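EscN (Escherichia coli O127:H6, PDB 2OBL) is a type III secretion system protein of the P-loop NTPase superfamily, related to the alpha and beta subunits of ATP synthase. Local coordinates at residues R279-C284 with E340-V345; K285-T290 with D312-N317; R60-L65 with P257-G262; L65-I70 with N271-E276; H243-R248 with I261-S266. The protein carries 1 engineered substitution. One frame throughout, in Å; residues are numbered along the deposited sequence.

Interaction 1 of 5, residues R279-C284 with E340-V345; sequences RAAAEC and ESLFKV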
# COMPACT_ATOMS: atom_id res chain seq x y z
N ARG A 279 -7.70 -22.21 -2.18
CA ARG A 279 -9.03 -22.80 -1.95
C ARG A 279 -9.63 -22.35 -0.63
O ARG A 279 -10.81 -21.99 -0.57
CB ARG A 279 -8.97 -24.34 -1.96
CG ARG A 279 -10.37 -24.97 -1.83
CD ARG A 279 -10.40 -26.22 -0.93
NE ARG A 279 -10.08 -25.93 0.47
CZ ARG A 279 -10.90 -25.36 1.36
NH1 ARG A 279 -10.49 -25.17 2.61
NH2 ARG A 279 -12.13 -24.98 1.01
N ALA A 280 -8.83 -22.37 0.43
CA ALA A 280 -9.29 -21.89 1.74
C ALA A 280 -9.68 -20.42 1.67
O ALA A 280 -10.70 -20.02 2.24
CB ALA A 280 -8.24 -22.11 2.80
N ALA A 281 -8.85 -19.61 1.01
CA ALA A 281 -9.15 -18.18 0.87
C ALA A 281 -10.46 -17.97 0.11
O ALA A 281 -11.24 -17.08 0.45
CB ALA A 281 -8.02 -17.46 0.15
N ALA A 282 -10.68 -18.76 -0.92
CA ALA A 282 -11.88 -18.61 -1.74
C ALA A 282 -13.13 -18.92 -0.92
O ALA A 282 -14.14 -18.23 -1.03
CB ALA A 282 -11.81 -19.51 -2.97
N GLU A 283 -13.06 -19.97 -0.11
CA GLU A 283 -14.17 -20.31 0.77
C GLU A 283 -14.38 -19.22 1.82
O GLU A 283 -15.52 -18.82 2.07
CB GLU A 283 -13.95 -21.67 1.44
CG GLU A 283 -14.97 -21.95 2.53
CD GLU A 283 -15.16 -23.42 2.84
OE1 GLU A 283 -14.19 -24.20 2.67
OE2 GLU A 283 -16.28 -23.79 3.25
N CYS A 284 -13.30 -18.72 2.42
CA CYS A 284 -13.42 -17.67 3.43
C CYS A 284 -14.11 -16.45 2.83
O CYS A 284 -14.99 -15.85 3.46
CB CYS A 284 -12.05 -17.27 4.01
SG CYS A 284 -12.18 -16.20 5.47
N GLU A 340 -2.26 -21.17 8.95
CA GLU A 340 -2.89 -22.16 9.84
C GLU A 340 -4.25 -21.65 10.33
O GLU A 340 -5.22 -22.41 10.42
CB GLU A 340 -1.96 -22.51 11.01
CG GLU A 340 -0.72 -23.30 10.57
CD GLU A 340 0.13 -23.77 11.73
OE1 GLU A 340 -0.20 -23.46 12.90
OE2 GLU A 340 1.14 -24.47 11.48
N SER A 341 -4.31 -20.36 10.64
CA SER A 341 -5.54 -19.76 11.15
C SER A 341 -6.64 -19.71 10.08
O SER A 341 -7.81 -19.91 10.38
CB SER A 341 -5.27 -18.35 11.70
OG SER A 341 -4.44 -18.45 12.86
N LEU A 342 -6.25 -19.43 8.84
CA LEU A 342 -7.18 -19.42 7.72
C LEU A 342 -7.89 -20.77 7.55
O LEU A 342 -9.11 -20.83 7.39
CB LEU A 342 -6.46 -19.06 6.42
CG LEU A 342 -7.27 -19.15 5.13
CD1 LEU A 342 -8.45 -18.18 5.14
CD2 LEU A 342 -6.37 -18.86 3.94
N PHE A 343 -7.12 -21.84 7.57
CA PHE A 343 -7.71 -23.17 7.43
C PHE A 343 -8.72 -23.45 8.53
O PHE A 343 -9.78 -24.04 8.29
CB PHE A 343 -6.62 -24.24 7.39
CG PHE A 343 -5.96 -24.37 6.05
CD1 PHE A 343 -6.22 -25.46 5.24
CD2 PHE A 343 -5.08 -23.41 5.60
CE1 PHE A 343 -5.60 -25.58 4.00
CE2 PHE A 343 -4.47 -23.53 4.36
CZ PHE A 343 -4.73 -24.61 3.57
N LYS A 344 -8.41 -22.99 9.74
CA LYS A 344 -9.31 -23.13 10.88
C LYS A 344 -10.65 -22.40 10.70
O LYS A 344 -11.70 -22.92 11.11
CB LYS A 344 -8.62 -22.68 12.17
CG LYS A 344 -7.48 -23.58 12.65
CD LYS A 344 -7.85 -25.06 12.62
CE LYS A 344 -6.72 -25.93 13.19
NZ LYS A 344 -5.42 -25.49 12.61
N VAL A 345 -10.64 -21.22 10.08
CA VAL A 345 -11.88 -20.44 9.93
C VAL A 345 -12.82 -20.97 8.84
O VAL A 345 -14.00 -20.64 8.83
CB VAL A 345 -11.62 -18.91 9.72
CG1 VAL A 345 -10.70 -18.36 10.80
CG2 VAL A 345 -11.07 -18.63 8.33
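Leu342 reaches from helix 335-345 into a shallow surface that Ala280, Ala281 and Cys284 form on helix 275-290. With CG anti to the backbone N (chi1 173°), CG itself meets Ala280 CB at 3.9 Å. The two methyls beyond it diverge: CD2 comes to 3.9 Å from the backbone N of Ala281. CD1 lies 3.9 Å from Cys284 CB. Alanine suits this surface, since a lone methyl lets a branched leucine come near the helix backbone. Further along, Cys284 SG touches Val345 CG2 at 3.9 Å.

The aromatic part is a CH-pi contact. Ala280 CB stands over the middle of the Phe343 ring, 4.2 Å from its centroid and 7° off the normal, so the same methyl serves leucine and ring.

On the polar flank Arg279 and Glu283, one helical turn apart, form a salt bridge in which NH2 of Arg279 reaches OE1 of Glu283 at 2.8 Å, close to the guanidinium plane.

The two short helix axes come within 9.2 Å and diverge by 49°, helix-helix packing within the C-terminal helical region. Helix 318-325, through Phe324, covers Leu342 and Val345, and Leu65 of helix 60-65 covers Ala281, Cys284 and Leu342.

Interaction 2 of 5, residues K285-T290 with D312-N317; sequences KKLIAT and DKAIKN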
# COMPACT_ATOMS: atom_id res chain seq x y z
N LYS A 285 -13.72 -16.08 1.61
CA LYS A 285 -14.33 -14.93 0.94
C LYS A 285 -15.83 -15.15 0.71
O LYS A 285 -16.64 -14.25 0.94
CB LYS A 285 -13.64 -14.67 -0.40
CG LYS A 285 -12.31 -13.93 -0.27
CD LYS A 285 -11.65 -13.81 -1.62
CE LYS A 285 -10.22 -14.28 -1.54
NZ LYS A 285 -9.63 -14.50 -2.89
N LYS A 286 -16.18 -16.35 0.28
CA LYS A 286 -17.58 -16.69 0.05
C LYS A 286 -18.35 -16.64 1.36
O LYS A 286 -19.48 -16.14 1.42
CB LYS A 286 -17.71 -18.05 -0.62
CG LYS A 286 -17.45 -18.01 -2.12
CD LYS A 286 -16.92 -19.33 -2.66
CE LYS A 286 -16.51 -19.21 -4.13
NZ LYS A 286 -16.06 -20.52 -4.72
N LEU A 287 -17.73 -17.14 2.43
CA LEU A 287 -18.37 -17.13 3.74
C LEU A 287 -18.61 -15.70 4.21
O LEU A 287 -19.70 -15.38 4.70
CB LEU A 287 -17.56 -17.92 4.76
CG LEU A 287 -17.57 -19.45 4.56
CD1 LEU A 287 -16.74 -20.11 5.64
CD2 LEU A 287 -18.98 -20.01 4.57
N ILE A 288 -17.60 -14.85 4.06
CA ILE A 288 -17.73 -13.42 4.37
C ILE A 288 -18.87 -12.78 3.59
O ILE A 288 -19.66 -12.01 4.15
CB ILE A 288 -16.42 -12.66 4.09
CG1 ILE A 288 -15.34 -13.06 5.10
CG2 ILE A 288 -16.65 -11.15 4.14
CD1 ILE A 288 -13.95 -12.51 4.76
N ALA A 289 -18.96 -13.08 2.30
CA ALA A 289 -19.98 -12.49 1.44
C ALA A 289 -21.39 -12.96 1.77
O ALA A 289 -22.35 -12.20 1.66
CB ALA A 289 -19.66 -12.76 -0.03
N THR A 290 -21.51 -14.22 2.19
CA THR A 290 -22.83 -14.81 2.41
C THR A 290 -23.40 -14.58 3.81
O THR A 290 -24.58 -14.83 4.05
CB THR A 290 -22.85 -16.33 2.07
OG1 THR A 290 -21.93 -17.03 2.92
CG2 THR A 290 -22.45 -16.57 0.61
N ASP A 312 -25.45 -21.37 6.33
CA ASP A 312 -25.37 -21.95 7.67
C ASP A 312 -23.94 -21.94 8.21
O ASP A 312 -23.71 -21.63 9.38
CB ASP A 312 -25.92 -23.38 7.67
CG ASP A 312 -27.37 -23.45 7.22
OD1 ASP A 312 -28.09 -22.45 7.39
OD2 ASP A 312 -27.78 -24.51 6.70
N LYS A 313 -22.99 -22.27 7.35
CA LYS A 313 -21.57 -22.28 7.72
C LYS A 313 -21.08 -20.87 8.04
O LYS A 313 -20.27 -20.68 8.95
CB LYS A 313 -20.75 -22.86 6.58
CG LYS A 313 -19.33 -23.23 6.98
CD LYS A 313 -18.62 -23.95 5.86
CE LYS A 313 -17.28 -24.48 6.33
NZ LYS A 313 -16.56 -25.16 5.22
N ALA A 314 -21.58 -19.89 7.30
CA ALA A 314 -21.19 -18.49 7.48
C ALA A 314 -21.49 -17.98 8.88
O ALA A 314 -20.70 -17.25 9.47
CB ALA A 314 -21.87 -17.62 6.44
N ILE A 315 -22.65 -18.36 9.41
CA ILE A 315 -23.05 -17.94 10.75
C ILE A 315 -22.22 -18.69 11.78
O ILE A 315 -21.72 -18.10 12.75
CB ILE A 315 -24.54 -18.23 11.02
CG1 ILE A 315 -25.40 -17.82 9.82
CG2 ILE A 315 -24.99 -17.52 12.30
CD1 ILE A 315 -25.51 -16.32 9.60
N LYS A 316 -22.07 -19.99 11.56
CA LYS A 316 -21.31 -20.85 12.45
C LYS A 316 -19.86 -20.38 12.54
O LYS A 316 -19.24 -20.48 13.61
CB LYS A 316 -21.36 -22.29 11.93
CG LYS A 316 -20.72 -23.32 12.83
CD LYS A 316 -20.57 -24.63 12.10
CE LYS A 316 -21.82 -24.96 11.29
NZ LYS A 316 -21.60 -26.10 10.36
N ASN A 317 -19.32 -19.88 11.44
CA ASN A 317 -17.90 -19.50 11.37
C ASN A 317 -17.64 -18.00 11.54
O ASN A 317 -16.49 -17.57 11.50
CB ASN A 317 -17.27 -20.02 10.08
CG ASN A 317 -17.04 -21.53 10.10
OD1 ASN A 317 -16.42 -22.09 9.19
ND2 ASN A 317 -17.54 -22.19 11.13
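Leu287 and Thr290 of helix 275-290 meet Ala314 of helix 309-316 where two helices of the C-terminal helical region cross nearly perpendicularly, at 91° between their short axes. A crossing this steep confines the contact to a small patch, and alanine at its centre lets the backbones come close: the CA atoms of Leu287 and Ala314 are 4.9 Å apart.

The apolar part rests on Leu287. Its CG is anti to the carbonyl carbon (chi1 -71°). CD2 packs 3.8 Å from the backbone N of Ala314 and 3.9 Å from Lys313 CB. The Leu287 and Lys313 side chains cross obliquely, with the aliphatic part of the lysine serving as cover for the leucine methyl. CD1 turns toward Asn317. The methyl of Ala314 lies 3.6 Å from both Leu287 O and Thr290 OG1. Ile321 of helix 318-325 also packs on Leu287.

Polar groups frame the patch. Lys313 packs with its stem and carries its charge to the edge of the helix pair, where NZ donates to Val346 O and forms a salt bridge with Glu283 OE2, modelled doubtfully short. Threonine suits the last turn of its helix because its hydroxyl can fold back: OG1 donates to Lys286 O at 3.0 Å, approaching from the face of that carbonyl opposite to the backbone N of Thr290.

Interaction 3 of 5, residues R60-L65 with P257-G262; sequences RAIDGL and PAIDIG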
# COMPACT_ATOMS: atom_id res chain seq x y z
N ARG A 60 -3.27 -10.17 8.52
CA ARG A 60 -3.95 -11.44 8.24
C ARG A 60 -4.90 -11.40 7.07
O ARG A 60 -4.90 -12.30 6.24
CB ARG A 60 -4.70 -11.95 9.48
CG ARG A 60 -3.77 -12.45 10.58
CD ARG A 60 -4.56 -13.24 11.63
NE ARG A 60 -5.57 -12.41 12.28
CZ ARG A 60 -5.42 -11.86 13.49
NH1 ARG A 60 -4.30 -12.06 14.18
NH2 ARG A 60 -6.39 -11.11 14.00
N ALA A 61 -5.72 -10.36 6.98
CA ALA A 61 -6.72 -10.30 5.93
C ALA A 61 -6.04 -10.33 4.56
O ALA A 61 -6.53 -10.99 3.65
CB ALA A 61 -7.55 -9.05 6.08
N ILE A 62 -4.93 -9.62 4.44
CA ILE A 62 -4.24 -9.51 3.14
C ILE A 62 -3.38 -10.74 2.86
O ILE A 62 -3.51 -11.38 1.82
CB ILE A 62 -3.38 -8.23 3.05
CG1 ILE A 62 -4.27 -6.99 3.22
CG2 ILE A 62 -2.66 -8.16 1.69
CD1 ILE A 62 -3.49 -5.68 3.40
N ASP A 63 -2.50 -11.07 3.80
CA ASP A 63 -1.65 -12.25 3.65
C ASP A 63 -2.47 -13.53 3.43
O ASP A 63 -2.08 -14.44 2.68
CB ASP A 63 -0.77 -12.44 4.89
CG ASP A 63 0.23 -11.29 5.09
OD1 ASP A 63 0.52 -10.53 4.15
OD2 ASP A 63 0.74 -11.17 6.23
N GLY A 64 -3.61 -13.60 4.11
CA GLY A 64 -4.48 -14.77 4.03
C GLY A 64 -5.34 -14.83 2.77
O GLY A 64 -5.40 -15.86 2.10
N LEU A 65 -6.00 -13.72 2.45
CA LEU A 65 -7.05 -13.72 1.42
C LEU A 65 -6.72 -12.98 0.15
O LEU A 65 -7.44 -13.11 -0.85
CB LEU A 65 -8.34 -13.12 1.99
CG LEU A 65 -8.86 -13.71 3.30
CD1 LEU A 65 -10.10 -12.94 3.73
CD2 LEU A 65 -9.18 -15.20 3.11
N PRO A 257 -8.44 -3.88 10.35
CA PRO A 257 -8.44 -2.98 9.18
C PRO A 257 -9.76 -3.01 8.43
O PRO A 257 -10.36 -4.07 8.30
CB PRO A 257 -7.34 -3.58 8.29
CG PRO A 257 -6.42 -4.29 9.26
CD PRO A 257 -7.36 -4.88 10.27
N ALA A 258 -10.21 -1.86 7.91
CA ALA A 258 -11.55 -1.74 7.34
C ALA A 258 -11.58 -2.18 5.88
O ALA A 258 -12.16 -1.50 5.02
CB ALA A 258 -12.07 -0.31 7.47
N ILE A 259 -10.98 -3.33 5.61
CA ILE A 259 -10.82 -3.81 4.26
C ILE A 259 -12.08 -4.53 3.77
O ILE A 259 -12.52 -5.52 4.37
CB ILE A 259 -9.63 -4.79 4.14
CG1 ILE A 259 -8.31 -4.11 4.56
CG2 ILE A 259 -9.55 -5.32 2.73
CD1 ILE A 259 -7.16 -5.13 4.83
N ASP A 260 -12.65 -4.04 2.69
CA ASP A 260 -13.77 -4.75 2.07
C ASP A 260 -13.19 -5.82 1.17
O ASP A 260 -12.64 -5.52 0.11
CB ASP A 260 -14.63 -3.78 1.27
CG ASP A 260 -15.90 -4.43 0.73
OD1 ASP A 260 -15.79 -5.45 0.02
OD2 ASP A 260 -17.00 -3.91 1.02
N ILE A 261 -13.32 -7.07 1.58
CA ILE A 261 -12.66 -8.15 0.83
C ILE A 261 -13.20 -8.28 -0.60
O ILE A 261 -12.44 -8.53 -1.54
CB ILE A 261 -12.77 -9.49 1.60
CG1 ILE A 261 -12.26 -9.31 3.04
CG2 ILE A 261 -12.04 -10.63 0.85
CD1 ILE A 261 -10.75 -9.08 3.16
N GLY A 262 -14.51 -8.09 -0.77
CA GLY A 262 -15.15 -8.30 -2.07
C GLY A 262 -14.78 -7.25 -3.10
O GLY A 262 -14.90 -7.48 -4.31
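Ile259 and Ile261, carried by the loop before strand 265-266, press against Ala61, Ile62 and Leu65 on the short helix 60-65. Both pieces belong to the nucleotide-binding domain of the P-loop fold, and the contact is a purely apolar helix-to-loop seam.

In the first shell, Ile259 does its touching through CD1, 3.8 Å from Ile62 CG1 and 4.1 Å from Ala61 CB. The Ile62 and Ile259 chains cross at about a right angle. Leu65 and Ile261 repeat this crossing one turn later, with Leu65 CD1 at 4.0 Å from Ile261 CD1. Ile261 CD1 also approaches Ala61 CB at 4.3 Å, so both isoleucine tips touch the alanine methyl, from directions roughly at right angles. A bent Ile261 chain (chi2 -68°) brings its CD1 there. Isoleucine suits these positions because its CD1 arm is long enough to reach the helix with purely apolar surface.

The second shell fixes both sides. On the loop, Asp260 and Ala258 bond through their backbones to Val245 and Thr247. On the helix, Asp63 receives the backbone N of Leu57 and Gly58 through its carboxylate oxygens, while Arg60 forms a salt bridge with Asp331. Leu65 is covered in turn by Ala281, Cys284 and Ile288 of helix 275-290 and by Ile325.

Under that cover, Leu65 CD1 meets the second branch of Ile261 as well, lying 4.2 Å from its CG2.

Interaction 4 of 5, residues L65-I70 with N271-E276; sequences LLTCGI and NVVTSE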
# COMPACT_ATOMS: atom_id res chain seq x y z
N LEU A 65 -6.00 -13.72 2.45
CA LEU A 65 -7.05 -13.72 1.42
C LEU A 65 -6.72 -12.98 0.15
O LEU A 65 -7.44 -13.11 -0.85
CB LEU A 65 -8.34 -13.12 1.99
CG LEU A 65 -8.86 -13.71 3.30
CD1 LEU A 65 -10.10 -12.94 3.73
CD2 LEU A 65 -9.18 -15.20 3.11
N LEU A 66 -5.67 -12.15 0.18
CA LEU A 66 -5.38 -11.26 -0.94
C LEU A 66 -3.87 -11.15 -1.09
O LEU A 66 -3.32 -10.06 -1.24
CB LEU A 66 -5.94 -9.86 -0.66
CG LEU A 66 -7.44 -9.75 -0.38
CD1 LEU A 66 -7.79 -8.48 0.45
CD2 LEU A 66 -8.19 -9.77 -1.70
N THR A 67 -3.20 -12.30 -1.04
CA THR A 67 -1.76 -12.34 -0.85
C THR A 67 -0.96 -11.55 -1.87
O THR A 67 -1.16 -11.69 -3.09
CB THR A 67 -1.25 -13.79 -0.84
OG1 THR A 67 -2.18 -14.61 -0.11
CG2 THR A 67 0.12 -13.85 -0.21
N CYS A 68 -0.05 -10.73 -1.36
CA CYS A 68 0.80 -9.88 -2.20
C CYS A 68 1.99 -10.68 -2.68
O CYS A 68 2.34 -11.69 -2.08
CB CYS A 68 1.31 -8.68 -1.41
SG CYS A 68 0.06 -7.55 -0.85
N GLY A 69 2.64 -10.19 -3.74
CA GLY A 69 3.82 -10.84 -4.28
C GLY A 69 5.02 -9.91 -4.35
O GLY A 69 4.87 -8.70 -4.46
N ILE A 70 6.22 -10.49 -4.29
CA ILE A 70 7.44 -9.69 -4.40
C ILE A 70 7.51 -9.03 -5.77
O ILE A 70 7.46 -9.72 -6.82
CB ILE A 70 8.70 -10.52 -4.12
CG1 ILE A 70 8.67 -11.08 -2.69
CG2 ILE A 70 9.95 -9.69 -4.32
CD1 ILE A 70 9.91 -11.92 -2.33
N ASN A 271 -0.52 -17.13 -8.05
CA ASN A 271 0.84 -17.46 -8.46
C ASN A 271 1.84 -17.54 -7.30
O ASN A 271 2.98 -17.97 -7.50
CB ASN A 271 1.36 -16.43 -9.46
CG ASN A 271 0.66 -16.50 -10.79
OD1 ASN A 271 0.47 -15.47 -11.47
ND2 ASN A 271 0.26 -17.71 -11.19
N VAL A 272 1.43 -17.13 -6.11
CA VAL A 272 2.36 -17.06 -4.98
C VAL A 272 1.92 -17.87 -3.76
O VAL A 272 2.65 -17.93 -2.76
CB VAL A 272 2.66 -15.60 -4.54
CG1 VAL A 272 3.07 -14.75 -5.73
CG2 VAL A 272 1.45 -14.99 -3.83
N VAL A 273 0.73 -18.46 -3.82
CA VAL A 273 0.24 -19.34 -2.75
C VAL A 273 -0.06 -20.75 -3.25
O VAL A 273 -0.24 -20.99 -4.46
CB VAL A 273 -1.02 -18.77 -2.05
CG1 VAL A 273 -0.79 -17.32 -1.62
CG2 VAL A 273 -2.23 -18.88 -2.97
N THR A 274 -0.12 -21.71 -2.33
CA THR A 274 -0.44 -23.08 -2.69
C THR A 274 -1.89 -23.18 -3.16
O THR A 274 -2.71 -22.33 -2.86
CB THR A 274 -0.22 -24.03 -1.50
OG1 THR A 274 -1.17 -23.74 -0.47
CG2 THR A 274 1.19 -23.88 -0.95
N SER A 275 -2.21 -24.25 -3.89
CA SER A 275 -3.58 -24.39 -4.36
C SER A 275 -4.53 -24.51 -3.16
O SER A 275 -5.63 -23.96 -3.16
CB SER A 275 -3.73 -25.56 -5.32
OG SER A 275 -3.69 -26.79 -4.63
N GLU A 276 -4.08 -25.19 -2.10
CA GLU A 276 -4.89 -25.37 -0.91
C GLU A 276 -5.14 -24.04 -0.19
O GLU A 276 -6.24 -23.78 0.29
CB GLU A 276 -4.25 -26.38 0.04
CG GLU A 276 -3.55 -27.54 -0.68
CD GLU A 276 -2.19 -27.13 -1.24
OE1 GLU A 276 -1.41 -26.51 -0.48
OE2 GLU A 276 -1.90 -27.41 -2.42
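Thr67 and Val273 reach toward each other tip to tip where the nucleotide-binding domain meets the start of the C-terminal helical region, just before helix 275-290 begins. Val273 CG1, anti to its carbonyl carbon (chi1 -51°), is the methyl that meets the threonine, 3.4 Å from OG1 and 3.6 Å from CB.

Threonine suits this position: its methyl joins the valines, whereas its hydroxyl donates to Asp63 O in the preceding helix, which helps to hold the chain in position. Thr67 O is reached by Ser266 OG, a further tie to the segment that leads to helix 269-272. Tyr335 of helix 335-345 lies against both Thr67 and Val273. Just beyond the valines, Thr274 takes the N-cap position of helix 275-290, with OG1 accepting the backbone N of His277.

With Val272 the relation is different: this chain and Thr67 slide past each other in opposite directions, and the methyls Thr67 CG2 and Val272 CG2 face at 4.0 Å. Val272 CG2 also lies 3.8 Å from Cys68 O. The other methyl of the valine comes over Gly69, and glycine suits this place, because a CB would point toward Val272 and sit tightly against that methyl. As it is, Val272 CG1 rests 4.2 Å from Gly69 CA.

Interaction 5 of 5, residues H243-R248 with I261-S266; sequences HIVLTR and IGLSAS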
# COMPACT_ATOMS: atom_id res chain seq x y z
N HIS A 243 -5.26 -4.45 -5.44
CA HIS A 243 -5.83 -3.29 -4.81
C HIS A 243 -6.57 -3.69 -3.54
O HIS A 243 -7.29 -4.71 -3.50
CB HIS A 243 -6.74 -2.52 -5.79
CG HIS A 243 -7.87 -3.33 -6.32
ND1 HIS A 243 -7.72 -4.25 -7.34
CD2 HIS A 243 -9.17 -3.38 -5.96
CE1 HIS A 243 -8.87 -4.84 -7.57
NE2 HIS A 243 -9.78 -4.33 -6.76
N ILE A 244 -6.38 -2.87 -2.51
CA ILE A 244 -7.00 -3.08 -1.22
C ILE A 244 -7.92 -1.89 -0.99
O ILE A 244 -7.48 -0.75 -1.05
CB ILE A 244 -5.93 -3.08 -0.12
CG1 ILE A 244 -4.92 -4.21 -0.35
CG2 ILE A 244 -6.56 -3.18 1.27
CD1 ILE A 244 -5.56 -5.59 -0.41
N VAL A 245 -9.17 -2.16 -0.70
CA VAL A 245 -10.15 -1.08 -0.56
C VAL A 245 -10.66 -0.99 0.86
O VAL A 245 -11.17 -1.98 1.40
CB VAL A 245 -11.33 -1.29 -1.51
CG1 VAL A 245 -12.39 -0.21 -1.28
CG2 VAL A 245 -10.84 -1.30 -2.96
N LEU A 246 -10.55 0.19 1.46
CA LEU A 246 -11.07 0.41 2.82
C LEU A 246 -12.38 1.17 2.70
O LEU A 246 -12.51 2.05 1.85
CB LEU A 246 -10.10 1.24 3.65
CG LEU A 246 -8.65 0.79 3.65
CD1 LEU A 246 -7.83 1.57 4.71
CD2 LEU A 246 -8.57 -0.70 3.90
N THR A 247 -13.34 0.86 3.57
CA THR A 247 -14.65 1.48 3.47
C THR A 247 -15.11 2.12 4.76
O THR A 247 -14.81 1.63 5.85
CB THR A 247 -15.74 0.47 3.03
OG1 THR A 247 -15.88 -0.55 4.04
CG2 THR A 247 -15.39 -0.16 1.69
N ARG A 248 -15.84 3.22 4.62
CA ARG A 248 -16.49 3.88 5.75
C ARG A 248 -17.44 2.92 6.45
O ARG A 248 -17.55 2.91 7.68
CB ARG A 248 -17.22 5.14 5.28
CG ARG A 248 -17.83 5.97 6.41
CD ARG A 248 -17.89 7.45 6.04
NE ARG A 248 -16.55 8.05 6.03
CZ ARG A 248 -15.92 8.43 4.93
NH1 ARG A 248 -16.49 8.30 3.74
NH2 ARG A 248 -14.70 8.96 5.02
N ILE A 261 -13.32 -7.07 1.58
CA ILE A 261 -12.66 -8.15 0.83
C ILE A 261 -13.20 -8.28 -0.60
O ILE A 261 -12.44 -8.53 -1.54
CB ILE A 261 -12.77 -9.49 1.60
CG1 ILE A 261 -12.26 -9.31 3.04
CG2 ILE A 261 -12.04 -10.63 0.85
CD1 ILE A 261 -10.75 -9.08 3.16
N GLY A 262 -14.51 -8.09 -0.77
CA GLY A 262 -15.15 -8.30 -2.07
C GLY A 262 -14.78 -7.25 -3.10
O GLY A 262 -14.90 -7.48 -4.31
N LEU A 263 -14.31 -6.10 -2.62
CA LEU A 263 -13.89 -4.99 -3.51
C LEU A 263 -12.39 -4.98 -3.72
O LEU A 263 -11.85 -4.15 -4.46
CB LEU A 263 -14.30 -3.65 -2.91
CG LEU A 263 -15.79 -3.38 -2.88
CD1 LEU A 263 -16.06 -2.09 -2.13
CD2 LEU A 263 -16.30 -3.32 -4.31
N SER A 264 -11.70 -5.90 -3.05
CA SER A 264 -10.25 -5.92 -3.09
C SER A 264 -9.83 -7.08 -3.95
O SER A 264 -10.65 -7.98 -4.20
CB SER A 264 -9.65 -6.04 -1.68
OG SER A 264 -10.01 -4.93 -0.86
N ALA A 265 -8.59 -7.08 -4.41
CA ALA A 265 -8.09 -8.21 -5.20
C ALA A 265 -6.58 -8.25 -5.23
O ALA A 265 -5.92 -7.25 -5.04
CB ALA A 265 -8.66 -8.16 -6.63
N SER A 266 -6.04 -9.44 -5.44
CA SER A 266 -4.63 -9.57 -5.76
C SER A 266 -4.53 -10.36 -7.04
O SER A 266 -4.90 -11.54 -7.06
CB SER A 266 -3.89 -10.33 -4.67
OG SER A 266 -2.58 -10.59 -5.13
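His243 and Ala265 face each other as an antiparallel hydrogen-bonded pair, with His243 N to Ala265 O and Ala265 N to His243 O both 2.9 Å.

Past this pair a side chain takes the place of a backbone acceptor. Ser264 OG accepts the backbone N of Val245 at 2.9 Å with an N-H...O angle of 164°, and donates to Asp260 O. Serine suits the place because its small hydroxyl can act both ways in a buried position.

The strand 242-245 is a member of the mixed P-loop core sheet, parallel to strand 73-78 on one side, and 265-266 adds a short antiparallel strand on the other.

The His243 ring folds back across the pair, its CG between the backbone N and the carbonyl carbon (chi1 59°). Ala265 N lies over the ring centre, 3.8 Å above the plane, and Ala265 CB is 3.5 Å from CE1. Leu263 O lies at the ring edge.

Val245 packs against Leu263, CB to CB 4.0 Å, with the backbone O of Leu263 at 3.4 Å from Val245 CG2. Thr247, at an N-cap, turns OG1 to the backbone N of Leu250.

From the N terminus, interaction 3 opens first at helix 60-65 and closes a long loop at 257-262. Interaction 4 opens on the same Leu65 and closes later, at 271-276, so the two cross. Interaction 5, from 243-248 to 261-266, is nested inside the loop of interaction 4 and shares Ile261 and Gly262 with interaction 3. These three bind helix 60-65, the core sheet and the way into helix 275-290. After these come interactions 1 and 2, both on that helix, with 285-290 and 312-317 nested inside 279-284 and 340-345. Leu65 touches residues of interactions 1 and 2, joining the nucleotide-binding domain to the C-terminal helices.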